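PDB 1VBW: trypsin inhibitor BGIT from Momordica charantia, which probably inhibits trypsin and related serine proteases as a member of the potato type I inhibitor family. Local coordinates for residues Ile36-Gly41 with Ile60-Pro65; Ala22-Glu27 with Asp49-Trp54. One frame throughout, in Å; residues are numbered along the deposited sequence. Where two conformers were deposited one is given.

Contact 1: residues Ile36-Gly41 with Ile60-Pro65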
loop_
_atom_site.group_PDB
_atom_site.type_symbol
_atom_site.label_atom_id
_atom_site.label_comp_id
_atom_site.label_asym_id
_atom_site.label_seq_id
_atom_site.Cartn_x
_atom_site.Cartn_y
_atom_site.Cartn_z
ATOM N N ILE A 36 6.810 -1.265 -3.765
ATOM C CA ILE A 36 7.677 -2.422 -3.871
ATOM C C ILE A 36 7.300 -3.185 -5.132
ATOM O O ILE A 36 6.119 -3.418 -5.378
ATOM C CB ILE A 36 7.544 -3.413 -2.696
ATOM C CG1 ILE A 36 7.622 -2.728 -1.354
ATOM C CG2 ILE A 36 8.625 -4.466 -2.867
ATOM C CD1 ILE A 36 7.367 -3.682 -0.195
ATOM N N LYS A 37 8.282 -3.595 -5.909
ATOM C CA LYS A 37 7.988 -4.353 -7.119
ATOM C C LYS A 37 7.497 -5.749 -6.760
ATOM O O LYS A 37 8.112 -6.446 -5.929
ATOM C CB LYS A 37 9.238 -4.500 -8.009
ATOM C CG LYS A 37 8.997 -5.153 -9.371
ATOM C CD LYS A 37 10.149 -4.922 -10.348
ATOM C CE LYS A 37 10.007 -5.743 -11.630
ATOM N NZ LYS A 37 11.302 -6.320 -12.070
ATOM N N VAL A 38 6.436 -6.197 -7.431
ATOM C CA VAL A 38 5.968 -7.572 -7.298
ATOM C C VAL A 38 7.144 -8.542 -7.472
ATOM O O VAL A 38 7.962 -8.365 -8.382
ATOM C CB VAL A 38 4.897 -7.820 -8.395
ATOM C CG1 VAL A 38 4.639 -9.323 -8.551
ATOM C CG2 VAL A 38 3.650 -7.038 -8.077
ATOM N N GLY A 39 7.217 -9.512 -6.555
ATOM C CA GLY A 39 8.231 -10.531 -6.605
ATOM C C GLY A 39 9.491 -10.200 -5.862
ATOM O O GLY A 39 10.400 -11.060 -5.793
ATOM N N SER A 40 9.599 -8.999 -5.309
ATOM C CA SER A 40 10.866 -8.679 -4.660
ATOM C C SER A 40 10.898 -9.003 -3.164
ATOM O O SER A 40 12.035 -8.939 -2.625
ATOM C CB SER A 40 11.179 -7.204 -4.837
ATOM O OG SER A 40 10.244 -6.416 -4.113
ATOM N N GLY A 41 9.789 -9.405 -2.602
ATOM C CA GLY A 41 10.011 -9.819 -1.179
ATOM C C GLY A 41 9.979 -8.637 -0.229
ATOM O O GLY A 41 10.444 -7.513 -0.494
ATOM N N ILE A 60 2.671 0.147 -11.983
ATOM C CA ILE A 60 1.212 0.057 -11.828
ATOM C C ILE A 60 0.915 -0.873 -10.653
ATOM O O ILE A 60 1.478 -1.925 -10.516
ATOM C CB ILE A 60 0.565 -0.452 -13.125
ATOM C CG1 ILE A 60 0.846 0.535 -14.277
ATOM C CG2 ILE A 60 -0.915 -0.664 -12.926
ATOM C CD1 ILE A 60 0.251 1.919 -14.061
ATOM N N VAL A 61 -0.051 -0.416 -9.825
ATOM C CA VAL A 61 -0.457 -1.234 -8.680
ATOM C C VAL A 61 -1.133 -2.524 -9.130
ATOM O O VAL A 61 -2.096 -2.503 -9.892
ATOM C CB VAL A 61 -1.400 -0.404 -7.794
ATOM C CG1 VAL A 61 -1.867 -1.210 -6.560
ATOM C CG2 VAL A 61 -0.760 0.881 -7.326
ATOM N N ALA A 62 -0.606 -3.645 -8.617
ATOM C CA ALA A 62 -0.970 -4.956 -9.101
ATOM C C ALA A 62 -1.530 -5.854 -8.011
ATOM O O ALA A 62 -1.819 -7.021 -8.309
ATOM C CB ALA A 62 0.246 -5.646 -9.725
ATOM N N ARG A 63 -1.655 -5.359 -6.794
ATOM C CA ARG A 63 -2.311 -6.068 -5.692
ATOM C C ARG A 63 -3.084 -5.021 -4.863
ATOM O O ARG A 63 -2.642 -3.855 -4.832
ATOM C CB ARG A 63 -1.326 -6.745 -4.738
ATOM C CG ARG A 63 -0.350 -7.728 -5.402
ATOM C CD ARG A 63 -1.072 -9.016 -5.827
ATOM N NE ARG A 63 -0.115 -10.005 -6.301
ATOM C CZ ARG A 63 0.462 -10.047 -7.475
ATOM N NH1 ARG A 63 1.346 -11.016 -7.776
ATOM N NH2 ARG A 63 0.154 -9.123 -8.408
ATOM N N PRO A 64 -4.156 -5.375 -4.191
ATOM C CA PRO A 64 -4.937 -4.343 -3.395
ATOM C C PRO A 64 -4.149 -3.891 -2.185
ATOM O O PRO A 64 -3.837 -4.716 -1.310
ATOM C CB PRO A 64 -6.219 -5.124 -2.967
ATOM C CG PRO A 64 -5.829 -6.537 -3.073
ATOM C CD PRO A 64 -4.802 -6.697 -4.117
ATOM N N PRO A 65 -3.756 -2.634 -2.086
ATOM C CA PRO A 65 -2.968 -2.216 -0.939
ATOM C C PRO A 65 -3.746 -2.366 0.359
ATOM O O PRO A 65 -4.895 -1.950 0.436
ATOM C CB PRO A 65 -2.633 -0.753 -1.242
ATOM C CG PRO A 65 -2.716 -0.639 -2.744
ATOM C CD PRO A 65 -3.869 -1.548 -3.092
#
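V38 meets A62 and R63 with its two methyls, and on segment 36-41 no other residue touches segment 60-65. The closer-packed part lies there: in the conformer described, V38 CG2 sits 4.0 Å from A62 CB and over one face of the R63 guanidinium, while V38 CG1 comes within 3.8 Å of R63 NH1. The two longer side chains cross at about a right angle. A bend at chi2 (-72°) brings the guanidinium back beside the A62 carbonyl, where R63 NH2 donates to A62 O at 2.9 Å with an N-H...O angle of 165°. The nitrogen stands above the carbonyl plane, but the bond, straight at the N-H, probably limits how far the guanidinium can turn under V38. On the loose side the chain turns away through exposed G39, S40 and G41. K37 O there takes both S40 N and, at 2.8 Å in this conformer, S40 OG. No hydrogen bond links the segments, and just 106 Å² is buried. This surface contact joins the loop before strand 66-67 to the type II beta turn, K37 to S40, that ends strand 32-37 and leads into the long loop that, as in other potato-type inhibitors, probably binds the protease.

Contact 2: residues Ala22-Glu27 with Asp49-Trp54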
loop_
_atom_site.group_PDB
_atom_site.type_symbol
_atom_site.label_atom_id
_atom_site.label_comp_id
_atom_site.label_asym_id
_atom_site.label_seq_id
_atom_site.Cartn_x
_atom_site.Cartn_y
_atom_site.Cartn_z
ATOM N N ALA A 22 -0.249 8.569 -2.509
ATOM C CA ALA A 22 -0.860 9.778 -2.034
ATOM C C ALA A 22 -2.274 9.577 -1.546
ATOM O O ALA A 22 -2.664 10.139 -0.528
ATOM C CB ALA A 22 -0.859 10.819 -3.226
ATOM N N VAL A 23 -3.075 8.744 -2.244
ATOM C CA VAL A 23 -4.432 8.494 -1.764
ATOM C C VAL A 23 -4.383 7.801 -0.395
ATOM O O VAL A 23 -5.102 8.213 0.512
ATOM C CB VAL A 23 -5.200 7.617 -2.760
ATOM C CG1 VAL A 23 -6.525 7.118 -2.167
ATOM C CG2 VAL A 23 -5.490 8.359 -4.073
ATOM N N ILE A 24 -3.564 6.772 -0.292
ATOM C CA ILE A 24 -3.500 5.982 0.968
ATOM C C ILE A 24 -3.116 6.880 2.106
ATOM O O ILE A 24 -3.720 6.858 3.194
ATOM C CB ILE A 24 -2.473 4.851 0.748
ATOM C CG1 ILE A 24 -2.990 3.824 -0.234
ATOM C CG2 ILE A 24 -2.114 4.207 2.101
ATOM C CD1 ILE A 24 -1.909 2.973 -0.808
ATOM N N GLU A 25 -2.054 7.674 1.930
ATOM C CA GLU A 25 -1.515 8.439 3.036
ATOM C C GLU A 25 -2.411 9.605 3.407
ATOM O O GLU A 25 -2.294 10.084 4.555
ATOM C CB GLU A 25 -0.098 8.944 2.677
ATOM C CG GLU A 25 0.884 7.783 2.681
ATOM C CD GLU A 25 2.340 8.154 2.359
ATOM O OE1 GLU A 25 2.682 9.356 2.322
ATOM O OE2 GLU A 25 3.156 7.231 2.289
ATOM N N ARG A 26 -3.221 10.114 2.491
ATOM C CA ARG A 26 -4.224 11.149 2.746
ATOM C C ARG A 26 -5.418 10.539 3.472
ATOM O O ARG A 26 -5.943 11.122 4.430
ATOM C CB ARG A 26 -4.663 11.826 1.415
ATOM C CG ARG A 26 -3.693 12.784 0.696
ATOM C CD ARG A 26 -3.812 13.069 -0.792
ATOM N NE ARG A 26 -5.045 13.791 -1.121
ATOM C CZ ARG A 26 -5.042 15.070 -1.440
ATOM N NH1 ARG A 26 -4.020 15.873 -1.460
ATOM N NH2 ARG A 26 -6.258 15.475 -1.741
ATOM N N GLU A 27 -5.882 9.366 3.029
ATOM C CA GLU A 27 -7.089 8.766 3.622
ATOM C C GLU A 27 -6.831 8.200 5.006
ATOM O O GLU A 27 -7.768 8.257 5.845
ATOM C CB GLU A 27 -7.637 7.671 2.704
ATOM C CG GLU A 27 -8.235 8.286 1.438
ATOM C CD GLU A 27 -8.972 7.339 0.558
ATOM O OE1 GLU A 27 -8.740 6.135 0.674
ATOM O OE2 GLU A 27 -9.796 7.798 -0.247
ATOM N N ASP A 49 1.227 0.430 10.737
ATOM C CA ASP A 49 1.593 1.726 10.192
ATOM C C ASP A 49 2.108 1.641 8.755
ATOM O O ASP A 49 2.550 2.661 8.210
ATOM C CB ASP A 49 2.672 2.394 11.073
ATOM C CG ASP A 49 3.897 1.523 11.243
ATOM O OD1 ASP A 49 5.008 1.980 10.882
ATOM O OD2 ASP A 49 3.784 0.431 11.804
ATOM N N ARG A 50 2.052 0.457 8.152
ATOM C CA ARG A 50 2.652 0.201 6.851
ATOM C C ARG A 50 1.582 -0.262 5.854
ATOM O O ARG A 50 0.764 -1.103 6.200
ATOM C CB ARG A 50 3.669 -0.931 7.003
ATOM C CG ARG A 50 4.419 -1.317 5.736
ATOM C CD ARG A 50 5.498 -2.356 5.996
ATOM N NE ARG A 50 4.965 -3.565 6.605
ATOM C CZ ARG A 50 5.689 -4.435 7.302
ATOM N NH1 ARG A 50 5.115 -5.535 7.800
ATOM N NH2 ARG A 50 6.987 -4.196 7.538
ATOM N N VAL A 51 1.666 0.269 4.643
ATOM C CA VAL A 51 0.855 -0.222 3.514
ATOM C C VAL A 51 1.819 -0.502 2.366
ATOM O O VAL A 51 2.319 0.445 1.752
ATOM C CB VAL A 51 -0.248 0.743 3.106
ATOM C CG1 VAL A 51 -0.991 0.210 1.877
ATOM C CG2 VAL A 51 -1.237 0.977 4.237
ATOM N N ARG A 52 2.025 -1.758 2.063
ATOM C CA ARG A 52 2.795 -2.124 0.876
ATOM C C ARG A 52 1.983 -1.898 -0.383
ATOM O O ARG A 52 0.831 -2.357 -0.451
ATOM C CB ARG A 52 3.255 -3.573 0.995
ATOM C CG ARG A 52 4.276 -3.678 2.133
ATOM C CD ARG A 52 4.769 -5.053 2.375
ATOM N NE ARG A 52 5.928 -4.913 3.268
ATOM C CZ ARG A 52 5.999 -5.950 4.133
ATOM N NH1 ARG A 52 5.051 -6.842 4.016
ATOM N NH2 ARG A 52 7.007 -5.916 4.905
ATOM N N VAL A 53 2.568 -1.253 -1.341
ATOM C CA VAL A 53 1.986 -0.992 -2.631
ATOM C C VAL A 53 2.807 -1.768 -3.664
ATOM O O VAL A 53 3.881 -1.342 -4.025
ATOM C CB VAL A 53 1.928 0.496 -2.950
ATOM C CG1 VAL A 53 1.285 0.717 -4.319
ATOM C CG2 VAL A 53 1.138 1.251 -1.868
ATOM N N TRP A 54 2.254 -2.933 -4.051
ATOM C CA TRP A 54 2.973 -3.840 -4.930
ATOM C C TRP A 54 2.737 -3.432 -6.386
ATOM O O TRP A 54 1.580 -3.359 -6.801
ATOM C CB TRP A 54 2.491 -5.262 -4.719
ATOM C CG TRP A 54 2.834 -5.818 -3.365
ATOM C CD1 TRP A 54 2.007 -5.931 -2.270
ATOM C CD2 TRP A 54 4.095 -6.388 -3.011
ATOM N NE1 TRP A 54 2.708 -6.523 -1.226
ATOM C CE2 TRP A 54 3.984 -6.816 -1.659
ATOM C CE3 TRP A 54 5.294 -6.583 -3.671
ATOM C CZ2 TRP A 54 5.056 -7.417 -0.972
ATOM C CZ3 TRP A 54 6.356 -7.186 -3.006
ATOM C CH2 TRP A 54 6.207 -7.596 -1.684
#
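I24 projects from helix 17-27 onto V51 and V53 of strand 50-55, and its two branches divide the work. The CD1 end meets V53 tip to tip, 3.7 Å from V53 CG2. Against V51 the isoleucine lies obliquely: its CG2 branch is 4.0 Å from V51 CG2, and CD1 is equally distant from V51 CG1, so both valine methyls are engaged. The torsions explain the division. I24 CG1 stands opposite the carbonyl carbon (chi1 -69°) and the extended chi2 (162°) carries CD1 on to the strand, leaving CG2 to face V51. Both valines direct their CB toward the helix, whereas R52 between them points away. On that other face of the strand R52 NH2 lies over the centre of the R50 guanidinium; R50 NH2 and R52 NH2, both donors, form no bond. Anionic and carbonyl partners probably offset the like charges: R50 NH1 forms salt bridges with D45 and the terminal carboxylate of G68, and R52 NH2 bonds to T43 O. Between these two segments the joining is aliphatic packing of buried residues; E25 OE2 adds a hydrogen bond from the helix to A33 N of strand 32-37. The strand is thus apolar toward the helix, while its other face uses arginines to brace the loop holding T43 and D45, as in relatives where such arginines support the inhibitory loop.

Overall arrangement
The centres of contacts 1 and 2 are 13 Å apart, and both reach the same mixed sheet, in which strand 32-37 runs parallel to strand 50-55. Their segments alternate along the chain: 22-27, 36-41, 49-54, 60-65. Contact 2 is buried between helix and sheet near the chain centre, whereas contact 1 lies at the surface. Direct links join them: I36 N to V53 O and A62 N to W54 O, each 2.9 Å and a probable hydrogen bond, while P65 touches both I24 and V51. The central strand carries the helix on one face and supports of the probable protease-binding loop on the other; contact 1 closes the sheet end where that loop begins.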